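Local coordinates for protein macrophage receptor MARCO (Mus musculus, PDB 2OYA) that serves as a macrophage scavenger receptor whose cysteine-rich domain recognises ligands through a basic and an acidic cluster, at residues G12-R17 with L46-G51; V20-E25 with N84-H89; I29-W34 with L54-G59; G73-N76 with D80-K83. All blocks are in the same frame, centred on the assembly; numbering follows the deposited sequence. Where two conformers were deposited one is given.

Interaction 1 (G12-R17 with L46-G51); sequences GTNRGR and LGYSRG
The nearest pair of CA atoms across the two segments, those of Asn-14 and Tyr-48, lie 9.1 Å apart. The side chains of these two residues do the touching. The phenol oxygen is the point of contact. Asn-14 ND2 donates a hydrogen bond to Tyr-48 OH over 3.1 Å, with an N-H...O angle of 156°, and the acceptor lies close to the plane of the amide. The two side chains cross at about a right angle, the amide standing 75° from the phenol ring. Asn-14 CB rests obliquely against the end of the ring, 3.7 Å from Tyr-48 CZ, so the hydroxyl is touched by both the methylene and the amide nitrogen of one residue. With CG swung away from its own backbone N (chi1 -171°), Asn-14 carries its amide beside the phenol. The contact is small and lies at the surface. Tyr-48 follows Gly-47, the residue with positive phi in the Schellman motif that ends helix 36-45. Its ring also touches Cys-43 of that helix and Cys-101 of strand 98-101, while Asn-14 pairs through its backbone with Cys-101, placing the bond between the edge strand 14-15 and the helix exit.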
loop_
_atom_site.group_PDB
_atom_site.type_symbol
_atom_site.label_atom_id
_atom_site.label_comp_id
_atom_site.label_asym_id
_atom_site.label_seq_id
_atom_site.Cartn_x
_atom_site.Cartn_y
_atom_site.Cartn_z
ATOM N N GLY A 12 -2.898 17.163 -5.806
ATOM C CA GLY A 12 -2.912 17.127 -4.351
ATOM C C GLY A 12 -2.306 15.833 -3.863
ATOM O O GLY A 12 -1.360 15.339 -4.456
ATOM N N THR A 13 -2.846 15.296 -2.768
ATOM C CA THR A 13 -2.317 14.062 -2.157
ATOM C C THR A 13 -3.454 13.139 -1.749
ATOM O O THR A 13 -4.510 13.604 -1.321
ATOM C CB THR A 13 -1.513 14.331 -0.859
ATOM O OG1 THR A 13 -2.328 15.069 0.049
ATOM C CG2 THR A 13 -0.258 15.129 -1.145
ATOM N N ASN A 14 -3.229 11.842 -1.896
ATOM C CA ASN A 14 -4.130 10.855 -1.347
ATOM C C ASN A 14 -3.360 10.127 -0.236
ATOM O O ASN A 14 -2.393 9.430 -0.508
ATOM C CB ASN A 14 -4.598 9.903 -2.452
ATOM C CG ASN A 14 -5.706 8.996 -2.002
ATOM O OD1 ASN A 14 -6.002 8.915 -0.815
ATOM N ND2 ASN A 14 -6.351 8.318 -2.953
ATOM N N ARG A 15 -3.770 10.347 1.009
ATOM C CA ARG A 15 -2.990 9.930 2.168
ATOM C C ARG A 15 -3.842 9.020 3.025
ATOM O O ARG A 15 -5.004 9.326 3.286
ATOM C CB ARG A 15 -2.564 11.186 2.952
ATOM C CG ARG A 15 -1.847 10.954 4.254
ATOM C CD ARG A 15 -1.590 12.293 4.927
ATOM N NE ARG A 15 -0.747 12.101 6.099
ATOM C CZ ARG A 15 0.563 12.298 6.090
ATOM N NH1 ARG A 15 1.165 12.724 4.983
ATOM N NH2 ARG A 15 1.263 12.087 7.191
ATOM N N GLY A 16 -3.282 7.896 3.462
ATOM C CA GLY A 16 -4.040 7.015 4.344
ATOM C C GLY A 16 -3.350 5.676 4.513
ATOM O O GLY A 16 -2.187 5.509 4.120
ATOM N N ARG A 17 -4.062 4.721 5.118
ATOM C CA ARG A 17 -3.488 3.386 5.316
ATOM C C ARG A 17 -3.533 2.601 4.000
ATOM O O ARG A 17 -4.556 2.610 3.296
ATOM C CB ARG A 17 -4.248 2.656 6.429
ATOM C CG ARG A 17 -3.795 1.239 6.710
ATOM C CD ARG A 17 -4.603 0.646 7.882
ATOM N NE ARG A 17 -6.041 0.661 7.616
ATOM C CZ ARG A 17 -6.924 1.545 8.100
ATOM N NH1 ARG A 17 -6.559 2.517 8.938
ATOM N NH2 ARG A 17 -8.205 1.419 7.767
ATOM N N LEU A 46 -2.505 2.657 -8.255
ATOM C CA LEU A 46 -3.681 3.528 -8.262
ATOM C C LEU A 46 -3.582 4.668 -9.283
ATOM O O LEU A 46 -4.481 5.523 -9.369
ATOM C CB LEU A 46 -3.947 4.062 -6.844
ATOM C CG LEU A 46 -4.351 3.038 -5.782
ATOM C CD1 LEU A 46 -4.324 3.702 -4.403
ATOM C CD2 LEU A 46 -5.731 2.477 -6.078
ATOM N N GLY A 47 -2.507 4.673 -10.063
ATOM C CA GLY A 47 -2.314 5.653 -11.127
ATOM C C GLY A 47 -1.528 6.909 -10.744
ATOM O O GLY A 47 -1.389 7.820 -11.559
ATOM N N TYR A 48 -0.990 6.948 -9.526
ATOM C CA TYR A 48 -0.155 8.064 -9.069
ATOM C C TYR A 48 1.278 7.860 -9.535
ATOM O O TYR A 48 1.654 6.758 -9.919
ATOM C CB TYR A 48 -0.217 8.201 -7.532
ATOM C CG TYR A 48 -1.593 8.513 -7.023
ATOM C CD1 TYR A 48 -2.442 7.505 -6.583
ATOM C CD2 TYR A 48 -2.057 9.835 -6.981
ATOM C CE1 TYR A 48 -3.732 7.801 -6.126
ATOM C CE2 TYR A 48 -3.322 10.139 -6.513
ATOM C CZ TYR A 48 -4.161 9.128 -6.092
ATOM O OH TYR A 48 -5.421 9.468 -5.649
ATOM N N SER A 49 2.087 8.910 -9.502
ATOM C CA SER A 49 3.462 8.759 -9.933
ATOM C C SER A 49 4.498 8.627 -8.820
ATOM O O SER A 49 5.630 8.218 -9.075
ATOM C CB SER A 49 3.860 9.869 -10.890
ATOM O OG SER A 49 3.978 11.104 -10.220
ATOM N N ARG A 50 4.129 8.998 -7.598
ATOM C CA ARG A 50 5.048 8.858 -6.483
ATOM C C ARG A 50 4.282 8.470 -5.235
ATOM O O ARG A 50 3.127 8.837 -5.073
ATOM C CB ARG A 50 5.834 10.156 -6.233
ATOM C CG ARG A 50 6.985 9.977 -5.248
ATOM C CD ARG A 50 7.628 11.294 -4.897
ATOM N NE ARG A 50 6.802 12.114 -4.002
ATOM C CZ ARG A 50 7.072 13.384 -3.737
ATOM N NH1 ARG A 50 8.119 13.934 -4.311
ATOM N NH2 ARG A 50 6.302 14.095 -2.912
ATOM N N GLY A 51 4.945 7.709 -4.369
ATOM C CA GLY A 51 4.407 7.399 -3.044
ATOM C C GLY A 51 5.482 7.706 -2.014
ATOM O O GLY A 51 6.672 7.484 -2.247
#

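Interaction 2 (V20-E25 with N84-H89); sequences VYYNNE and NSWGNH. With SO4 (sulfate ion), chain C.
A tight hairpin joins strands 17-22 and 25-29, and at its type I' turn the ring of Tyr-22 stacks on the indole of Trp-86 from the long loop that follows strand 64-66. The planes of the phenol and the five-membered ring are only 4° apart and their centroids 4.2 Å, an offset stack in which Tyr-22 CE1 comes within 3.3 Å of Trp-86 CG. Displacement of the rings lets the Trp-86 methylene take part as well: CB sits over the Tyr-22 face in a CH-pi contact, 3.7 Å from the ring centroid. Tyr-22 CG lies anti to the backbone N (chi1 172°), which carries the phenol out from the strand and across the indole. Val-20, two residues earlier on the same strand, approaches differently, its CG2 meeting the rim of the six-membered ring near the indole plane, 3.8 Å from Trp-86 CZ3. In this SRCR domain the contact ties an outer strand, 17-22, of the mixed sheet to the 84-89 loop, where a type II turn runs from Ser-85 to Asn-88. Trp-65 of strand 64-66 meets Tyr-22 edge-to-face, and Trp-79 adds another ring beside Trp-86. A sulfate ion, probably from the crystallisation liquor, accepts a hydrogen bond from the backbone at the indole's edge, Trp-86 N to sulfate O1 at 2.8 Å with an N-H...O angle of 149°.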
loop_
_atom_site.group_PDB
_atom_site.type_symbol
_atom_site.label_atom_id
_atom_site.label_comp_id
_atom_site.label_asym_id
_atom_site.label_seq_id
_atom_site.Cartn_x
_atom_site.Cartn_y
_atom_site.Cartn_z
ATOM N N VAL A 20 -4.679 -4.028 0.865
ATOM C CA VAL A 20 -4.488 -4.923 -0.263
ATOM C C VAL A 20 -5.558 -6.012 -0.188
ATOM O O VAL A 20 -5.939 -6.429 0.903
ATOM C CB VAL A 20 -3.034 -5.516 -0.283
ATOM C CG1 VAL A 20 -2.747 -6.373 0.964
ATOM C CG2 VAL A 20 -2.769 -6.304 -1.532
ATOM N N TYR A 21 -6.064 -6.417 -1.354
ATOM C CA TYR A 21 -7.138 -7.401 -1.445
ATOM C C TYR A 21 -6.548 -8.763 -1.828
ATOM O O TYR A 21 -6.010 -8.942 -2.938
ATOM C CB TYR A 21 -8.177 -6.934 -2.477
ATOM C CG TYR A 21 -9.473 -7.700 -2.426
ATOM C CD1 TYR A 21 -10.437 -7.432 -1.436
ATOM C CD2 TYR A 21 -9.749 -8.694 -3.362
ATOM C CE1 TYR A 21 -11.640 -8.148 -1.393
ATOM C CE2 TYR A 21 -10.952 -9.407 -3.327
ATOM C CZ TYR A 21 -11.889 -9.126 -2.352
ATOM O OH TYR A 21 -13.083 -9.839 -2.312
ATOM N N TYR A 22 -6.626 -9.715 -0.903
ATOM C CA TYR A 22 -6.019 -11.031 -1.094
ATOM C C TYR A 22 -6.936 -12.056 -0.426
ATOM O O TYR A 22 -7.545 -11.777 0.612
ATOM C CB TYR A 22 -4.618 -11.038 -0.478
ATOM C CG TYR A 22 -3.924 -12.376 -0.433
ATOM C CD1 TYR A 22 -3.092 -12.781 -1.479
ATOM C CD2 TYR A 22 -4.068 -13.220 0.673
ATOM C CE1 TYR A 22 -2.424 -14.024 -1.432
ATOM C CE2 TYR A 22 -3.432 -14.452 0.731
ATOM C CZ TYR A 22 -2.605 -14.844 -0.322
ATOM O OH TYR A 22 -1.960 -16.058 -0.236
ATOM N N ASN A 23 -7.037 -13.238 -1.029
ATOM C CA ASN A 23 -7.965 -14.267 -0.554
ATOM C C ASN A 23 -9.351 -13.724 -0.229
ATOM O O ASN A 23 -9.952 -14.072 0.794
ATOM C CB ASN A 23 -7.384 -15.056 0.635
ATOM C CG ASN A 23 -8.020 -16.439 0.764
ATOM O OD1 ASN A 23 -8.409 -17.053 -0.239
ATOM N ND2 ASN A 23 -8.136 -16.926 1.992
ATOM N N ASN A 24 -9.829 -12.846 -1.108
ATOM C CA ASN A 24 -11.198 -12.292 -1.068
ATOM C C ASN A 24 -11.501 -11.424 0.129
ATOM O O ASN A 24 -12.663 -11.279 0.501
ATOM C CB ASN A 24 -12.259 -13.392 -1.250
ATOM C CG ASN A 24 -11.952 -14.292 -2.445
ATOM O OD1 ASN A 24 -11.943 -13.831 -3.575
ATOM N ND2 ASN A 24 -11.647 -15.562 -2.181
ATOM N N GLU A 25 -10.461 -10.848 0.737
ATOM C CA GLU A 25 -10.672 -9.955 1.866
ATOM C C GLU A 25 -9.672 -8.830 1.807
ATOM O O GLU A 25 -8.528 -9.052 1.450
ATOM C CB GLU A 25 -10.454 -10.693 3.185
ATOM C CG GLU A 25 -11.451 -11.785 3.508
ATOM C CD GLU A 25 -11.258 -12.322 4.902
ATOM O OE1 GLU A 25 -11.978 -11.849 5.805
ATOM O OE2 GLU A 25 -10.382 -13.194 5.096
ATOM N N ASN A 84 7.511 -11.009 2.457
ATOM C CA ASN A 84 7.176 -12.242 3.172
ATOM C C ASN A 84 6.089 -12.994 2.404
ATOM O O ASN A 84 5.391 -12.402 1.571
ATOM C CB ASN A 84 6.661 -11.943 4.588
ATOM C CG ASN A 84 7.769 -11.769 5.625
ATOM O OD1 ASN A 84 7.490 -11.754 6.835
ATOM N ND2 ASN A 84 9.010 -11.636 5.178
ATOM N N SER A 85 5.940 -14.291 2.684
ATOM C CA SER A 85 4.762 -15.052 2.266
ATOM C C SER A 85 3.516 -14.227 2.625
ATOM O O SER A 85 3.504 -13.571 3.659
ATOM C CB SER A 85 4.703 -16.391 3.010
ATOM O OG SER A 85 5.776 -17.234 2.672
ATOM N N TRP A 86 2.490 -14.250 1.770
ATOM C CA TRP A 86 1.238 -13.565 2.073
ATOM C C TRP A 86 0.678 -14.097 3.387
ATOM O O TRP A 86 0.599 -15.323 3.587
ATOM C CB TRP A 86 0.219 -13.785 0.972
ATOM C CG TRP A 86 0.504 -13.070 -0.320
ATOM C CD1 TRP A 86 1.238 -13.538 -1.385
ATOM C CD2 TRP A 86 0.031 -11.780 -0.696
ATOM N NE1 TRP A 86 1.268 -12.600 -2.393
ATOM C CE2 TRP A 86 0.527 -11.513 -2.000
ATOM C CE3 TRP A 86 -0.759 -10.806 -0.055
ATOM C CZ2 TRP A 86 0.242 -10.329 -2.680
ATOM C CZ3 TRP A 86 -1.051 -9.617 -0.751
ATOM C CH2 TRP A 86 -0.548 -9.399 -2.043
ATOM N N GLY A 87 0.335 -13.173 4.284
ATOM C CA GLY A 87 -0.233 -13.491 5.581
ATOM C C GLY A 87 0.762 -13.895 6.660
ATOM O O GLY A 87 0.360 -14.128 7.804
ATOM N N ASN A 88 2.043 -13.999 6.295
ATOM C CA ASN A 88 3.133 -14.298 7.245
ATOM C C ASN A 88 3.725 -13.017 7.831
ATOM O O ASN A 88 4.480 -12.323 7.158
ATOM C CB ASN A 88 4.228 -15.141 6.556
ATOM C CG ASN A 88 5.424 -15.468 7.476
ATOM O OD1 ASN A 88 6.556 -15.576 7.006
ATOM N ND2 ASN A 88 5.174 -15.644 8.764
ATOM N N HIS A 89 3.371 -12.714 9.082
ATOM C CA HIS A 89 3.841 -11.492 9.755
ATOM C C HIS A 89 4.009 -11.718 11.262
ATOM O O HIS A 89 3.467 -12.668 11.822
ATOM C CB HIS A 89 2.834 -10.349 9.525
ATOM C CG HIS A 89 1.523 -10.573 10.217
ATOM N ND1 HIS A 89 1.289 -10.154 11.508
ATOM C CD2 HIS A 89 0.414 -11.249 9.835
ATOM C CE1 HIS A 89 0.076 -10.529 11.878
ATOM N NE2 HIS A 89 -0.473 -11.198 10.879
HETATM S S SO4 C . 3.403 -16.872 -1.179
HETATM O O1 SO4 C . 2.559 -16.421 -0.052
HETATM O O2 SO4 C . 4.569 -16.002 -1.346
HETATM O O3 SO4 C . 3.840 -18.239 -0.907
HETATM O O4 SO4 C . 2.613 -16.887 -2.404
#

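Interaction 3 (I29-W34 with L54-G59); sequences ICDDDW and LSSYGG
Asp-31 holds its carboxylate between its own backbone N and carbonyl carbon (chi1 73°), and the hydroxyls of Ser-55 and Ser-56, although turned differently about their own CA-CB bonds, both come onto the same oxygen, Asp-31 OD2. Ser-56 OG donates to Asp-31 OD2 over 2.7 Å, arriving on the syn side and 25° out of the carboxylate plane. The second hydroxyl comes from the opposite face: Ser-55 OG stands well above the plane and donates to Asp-31 OD2 over 2.9 Å. A third donor, Ser-56 N, lies 2.7 Å from Asp-31 OD2, but its N-H...O angle of 124° makes the bond weak. One carboxylate oxygen is thus gripped by two hydroxyls and, less firmly, by a peptide N-H, which should limit rotation of the group and probably favours its charged form. Trp-34 contributes a looser contact, with NE1 at the indole edge 4.3 Å from Leu-54 N; its N-H is bonded elsewhere, to the carbonyl of Gly-98. Asp-31 also opens a type II turn, closed by Trp-34 N donating to Asp-31 O. The cluster lies at the surface and joins two loops of the SRCR fold: the one leading from strand 25-29 into helix 36-45, anchored next door by the disulfide between Cys-30 and Cys-91, and the one leaving strand 51-54.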
loop_
_atom_site.group_PDB
_atom_site.type_symbol
_atom_site.label_atom_id
_atom_site.label_comp_id
_atom_site.label_asym_id
_atom_site.label_seq_id
_atom_site.Cartn_x
_atom_site.Cartn_y
_atom_site.Cartn_z
ATOM N N ILE A 29 -0.911 -3.874 5.547
ATOM C CA ILE A 29 0.497 -4.109 5.242
ATOM C C ILE A 29 1.305 -3.678 6.469
ATOM O O ILE A 29 1.249 -2.509 6.872
ATOM C CB ILE A 29 0.927 -3.259 4.032
ATOM C CG1 ILE A 29 0.087 -3.637 2.790
ATOM C CG2 ILE A 29 2.440 -3.428 3.759
ATOM C CD1 ILE A 29 0.340 -2.743 1.553
ATOM N N CYS A 30 2.035 -4.604 7.076
ATOM C CA CYS A 30 2.910 -4.220 8.181
ATOM C C CYS A 30 4.014 -3.265 7.709
ATOM O O CYS A 30 4.529 -3.406 6.589
ATOM C CB CYS A 30 3.502 -5.463 8.852
ATOM S SG CYS A 30 4.435 -5.029 10.339
ATOM N N ASP A 31 4.382 -2.295 8.547
ATOM C CA ASP A 31 5.350 -1.283 8.109
ATOM C C ASP A 31 6.835 -1.731 8.175
ATOM O O ASP A 31 7.740 -0.931 7.886
ATOM C CB ASP A 31 5.130 0.044 8.812
ATOM C CG ASP A 31 5.570 0.019 10.282
ATOM O OD1 ASP A 31 6.051 -1.038 10.753
ATOM O OD2 ASP A 31 5.443 1.077 10.949
ATOM N N ASP A 32 7.070 -2.996 8.545
ATOM C CA ASP A 32 8.437 -3.539 8.582
ATOM C C ASP A 32 9.058 -3.407 7.194
ATOM O O ASP A 32 8.552 -4.003 6.243
ATOM C CB ASP A 32 8.444 -5.027 8.964
ATOM C CG ASP A 32 7.969 -5.303 10.385
ATOM O OD1 ASP A 32 7.989 -4.394 11.250
ATOM O OD2 ASP A 32 7.592 -6.474 10.635
ATOM N N ASP A 33 10.148 -2.640 7.085
ATOM C CA ASP A 33 10.868 -2.430 5.781
ATOM C C ASP A 33 10.059 -1.653 4.740
ATOM O O ASP A 33 10.448 -1.585 3.580
ATOM C CB ASP A 33 11.323 -3.756 5.123
ATOM C CG ASP A 33 12.306 -4.543 5.963
ATOM O OD1 ASP A 33 13.094 -3.937 6.729
ATOM O OD2 ASP A 33 12.297 -5.792 5.811
ATOM N N TRP A 34 8.930 -1.072 5.148
ATOM C CA TRP A 34 8.064 -0.334 4.229
ATOM C C TRP A 34 8.731 1.000 3.944
ATOM O O TRP A 34 8.948 1.798 4.853
ATOM C CB TRP A 34 6.684 -0.142 4.844
ATOM C CG TRP A 34 5.684 0.579 3.981
ATOM C CD1 TRP A 34 5.231 1.866 4.131
ATOM C CD2 TRP A 34 4.984 0.032 2.859
ATOM N NE1 TRP A 34 4.291 2.153 3.167
ATOM C CE2 TRP A 34 4.121 1.044 2.372
ATOM C CE3 TRP A 34 5.005 -1.218 2.213
ATOM C CZ2 TRP A 34 3.285 0.850 1.255
ATOM C CZ3 TRP A 34 4.168 -1.418 1.104
ATOM C CH2 TRP A 34 3.323 -0.377 0.636
ATOM N N LEU A 54 4.498 6.029 4.937
ATOM C CA LEU A 54 4.129 6.518 6.268
ATOM C C LEU A 54 4.205 5.351 7.235
ATOM O O LEU A 54 3.439 4.378 7.140
ATOM C CB LEU A 54 2.731 7.154 6.274
ATOM C CG LEU A 54 2.452 8.215 5.206
ATOM C CD1 LEU A 54 0.973 8.632 5.271
ATOM C CD2 LEU A 54 3.386 9.410 5.320
ATOM N N SER A 55 5.127 5.457 8.188
ATOM C CA SER A 55 5.335 4.366 9.144
ATOM C C SER A 55 4.245 4.404 10.213
ATOM O O SER A 55 3.807 5.477 10.625
ATOM C CB SER A 55 6.727 4.497 9.767
ATOM O OG SER A 55 6.950 3.507 10.764
ATOM N N SER A 56 3.778 3.227 10.630
ATOM C CA SER A 56 2.828 3.109 11.750
ATOM C C SER A 56 1.627 4.045 11.622
ATOM O O SER A 56 1.229 4.738 12.567
ATOM C CB SER A 56 3.574 3.249 13.086
ATOM O OG SER A 56 4.539 2.192 13.211
ATOM N N TYR A 57 1.056 4.063 10.420
ATOM C CA TYR A 57 -0.145 4.839 10.196
ATOM C C TYR A 57 -1.242 4.275 11.095
ATOM O O TYR A 57 -2.031 5.025 11.704
ATOM C CB TYR A 57 -0.566 4.748 8.724
ATOM C CG TYR A 57 -1.636 5.730 8.402
ATOM C CD1 TYR A 57 -1.314 6.979 7.878
ATOM C CD2 TYR A 57 -2.989 5.426 8.637
ATOM C CE1 TYR A 57 -2.297 7.908 7.594
ATOM C CE2 TYR A 57 -3.985 6.361 8.360
ATOM C CZ TYR A 57 -3.635 7.590 7.834
ATOM O OH TYR A 57 -4.607 8.521 7.531
ATOM N N GLY A 58 -1.269 2.947 11.169
ATOM C CA GLY A 58 -2.183 2.206 12.029
ATOM C C GLY A 58 -3.635 2.194 11.579
ATOM O O GLY A 58 -4.003 2.676 10.467
ATOM N N GLY A 59 -4.471 1.628 12.454
ATOM C CA GLY A 59 -5.911 1.772 12.317
ATOM C C GLY A 59 -6.681 0.716 11.545
ATOM O O GLY A 59 -7.906 0.799 11.469
#

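Interaction 4 (G73-N76 with D80-K83); sequences GTEN and DCSK
Van der Waals contact between 73-76 and 80-83 centres on Glu-75, whose methylenes and carboxylate lie against a disulfide sulfur. Cys-81 SG is 3.7 Å from Glu-75 CD, and on another flank Asp-80 CB comes within 3.8 Å of Glu-75 CG. The side chains of Glu-75 and Asp-80 run past each other in opposite directions. Water supplies the polar links across the contact. One molecule donates to Glu-75 OE2 and accepts from Ser-82 N at 2.8 Å; a second donates to Asp-80 OD2 and accepts from Asn-76 N at 2.9 Å. Cys-81 is disulfide-bonded to Cys-71, so this short excursion of the SRCR domain returns close to its start, and Glu-75 lies within the loop so closed, its side chain and Cys-81 both touching Val-41 of helix 36-45. Direct hydrogen bonds stay local in sequence. A bend at chi2 (86°) folds the Glu-75 carboxylate back toward the preceding residues, where OE1 accepts from Gly-73 N at 2.8 Å through its syn lone pair and OE2 accepts from the N of Arg-72, just before the segment. The buried acid is therefore held by two peptide N-H groups as well as the water, an environment that would be expected to favour its charged form. Farther along, Lys-83 NZ reaches back to Cys-81 O at 3.1 Å, almost in line with the carbonyl bond.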
loop_
_atom_site.group_PDB
_atom_site.type_symbol
_atom_site.label_atom_id
_atom_site.label_comp_id
_atom_site.label_asym_id
_atom_site.label_seq_id
_atom_site.Cartn_x
_atom_site.Cartn_y
_atom_site.Cartn_z
ATOM N N GLY A 73 11.168 -0.596 -6.636
ATOM C CA GLY A 73 10.601 0.722 -6.854
ATOM C C GLY A 73 10.074 0.885 -8.260
ATOM O O GLY A 73 9.304 1.815 -8.546
ATOM N N THR A 74 10.467 -0.044 -9.125
ATOM C CA THR A 74 10.145 0.009 -10.545
ATOM C C THR A 74 9.030 -0.971 -10.948
ATOM O O THR A 74 8.606 -0.985 -12.112
ATOM C CB THR A 74 11.398 -0.322 -11.376
ATOM O OG1 THR A 74 11.889 -1.603 -10.977
ATOM C CG2 THR A 74 12.485 0.739 -11.166
ATOM N N GLU A 75 8.564 -1.780 -9.995
ATOM C CA GLU A 75 7.492 -2.757 -10.251
ATOM C C GLU A 75 6.159 -2.065 -10.588
ATOM O O GLU A 75 5.891 -0.956 -10.109
ATOM C CB GLU A 75 7.318 -3.719 -9.054
ATOM C CG GLU A 75 8.531 -4.582 -8.697
ATOM C CD GLU A 75 9.533 -3.888 -7.757
ATOM O OE1 GLU A 75 9.495 -2.653 -7.602
ATOM O OE2 GLU A 75 10.382 -4.576 -7.160
ATOM N N ASN A 76 5.342 -2.710 -11.420
ATOM C CA ASN A 76 4.010 -2.190 -11.748
ATOM C C ASN A 76 2.979 -2.600 -10.713
ATOM O O ASN A 76 1.888 -2.046 -10.668
ATOM C CB ASN A 76 3.561 -2.636 -13.139
ATOM C CG ASN A 76 4.487 -2.134 -14.230
ATOM O OD1 ASN A 76 4.993 -2.922 -15.033
ATOM N ND2 ASN A 76 4.738 -0.819 -14.245
ATOM N N ASP A 80 4.595 -8.093 -7.772
ATOM C CA ASP A 80 5.937 -8.316 -8.346
ATOM C C ASP A 80 7.081 -8.051 -7.367
ATOM O O ASP A 80 8.243 -8.350 -7.668
ATOM C CB ASP A 80 6.145 -7.462 -9.594
ATOM C CG ASP A 80 5.299 -7.916 -10.749
ATOM O OD1 ASP A 80 5.295 -9.127 -11.065
ATOM O OD2 ASP A 80 4.624 -7.062 -11.335
ATOM N N CYS A 81 6.760 -7.504 -6.194
ATOM C CA CYS A 81 7.795 -7.220 -5.200
ATOM C C CYS A 81 8.152 -8.397 -4.341
ATOM O O CYS A 81 7.301 -9.212 -3.996
ATOM C CB CYS A 81 7.363 -6.093 -4.279
ATOM S SG CYS A 81 7.075 -4.592 -5.151
ATOM N N SER A 82 9.419 -8.456 -3.966
ATOM C CA SER A 82 9.854 -9.361 -2.927
ATOM C C SER A 82 9.184 -8.935 -1.613
ATOM O O SER A 82 9.068 -7.733 -1.337
ATOM C CB SER A 82 11.360 -9.271 -2.775
ATOM O OG SER A 82 11.774 -10.110 -1.725
ATOM N N LYS A 83 8.762 -9.923 -0.824
ATOM C CA LYS A 83 8.057 -9.702 0.449
ATOM C C LYS A 83 7.923 -11.040 1.188
ATOM O O LYS A 83 8.203 -12.099 0.609
ATOM C CB LYS A 83 6.677 -9.060 0.182
ATOM C CG LYS A 83 5.740 -9.899 -0.684
ATOM C CD LYS A 83 4.888 -9.059 -1.639
ATOM C CE LYS A 83 4.011 -9.968 -2.488
ATOM N NZ LYS A 83 4.819 -10.894 -3.343
HETATM O O HOH W 1 11.226 -6.823 -5.296
HETATM O O HOH W 2 6.438 -5.187 -12.391
#

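How the interactions relate
All four contacts belong to a single SRCR domain, with centres 15 to 21 Å apart. Interactions 1 and 2 are the farthest separated, on opposite sides of the chain's centre, yet their first segments follow one another from strand 14-15 of the antiparallel sheet into strand 17-22 of the mixed sheet. Interactions 3 and 4 come in series, both nested within the loop closed by interaction 2, whereas interaction 1 crosses both 2 and 3 along the chain. Interactions 1 and 3 touch, Arg-17 NH1 lying 3.0 Å from Gly-58 O in a probable hydrogen bond. Interactions 1 and 3 use loops at either end of helix 36-45, 2 the mixed-sheet hairpin, 4 the loop between strands 64-66 and 98-101.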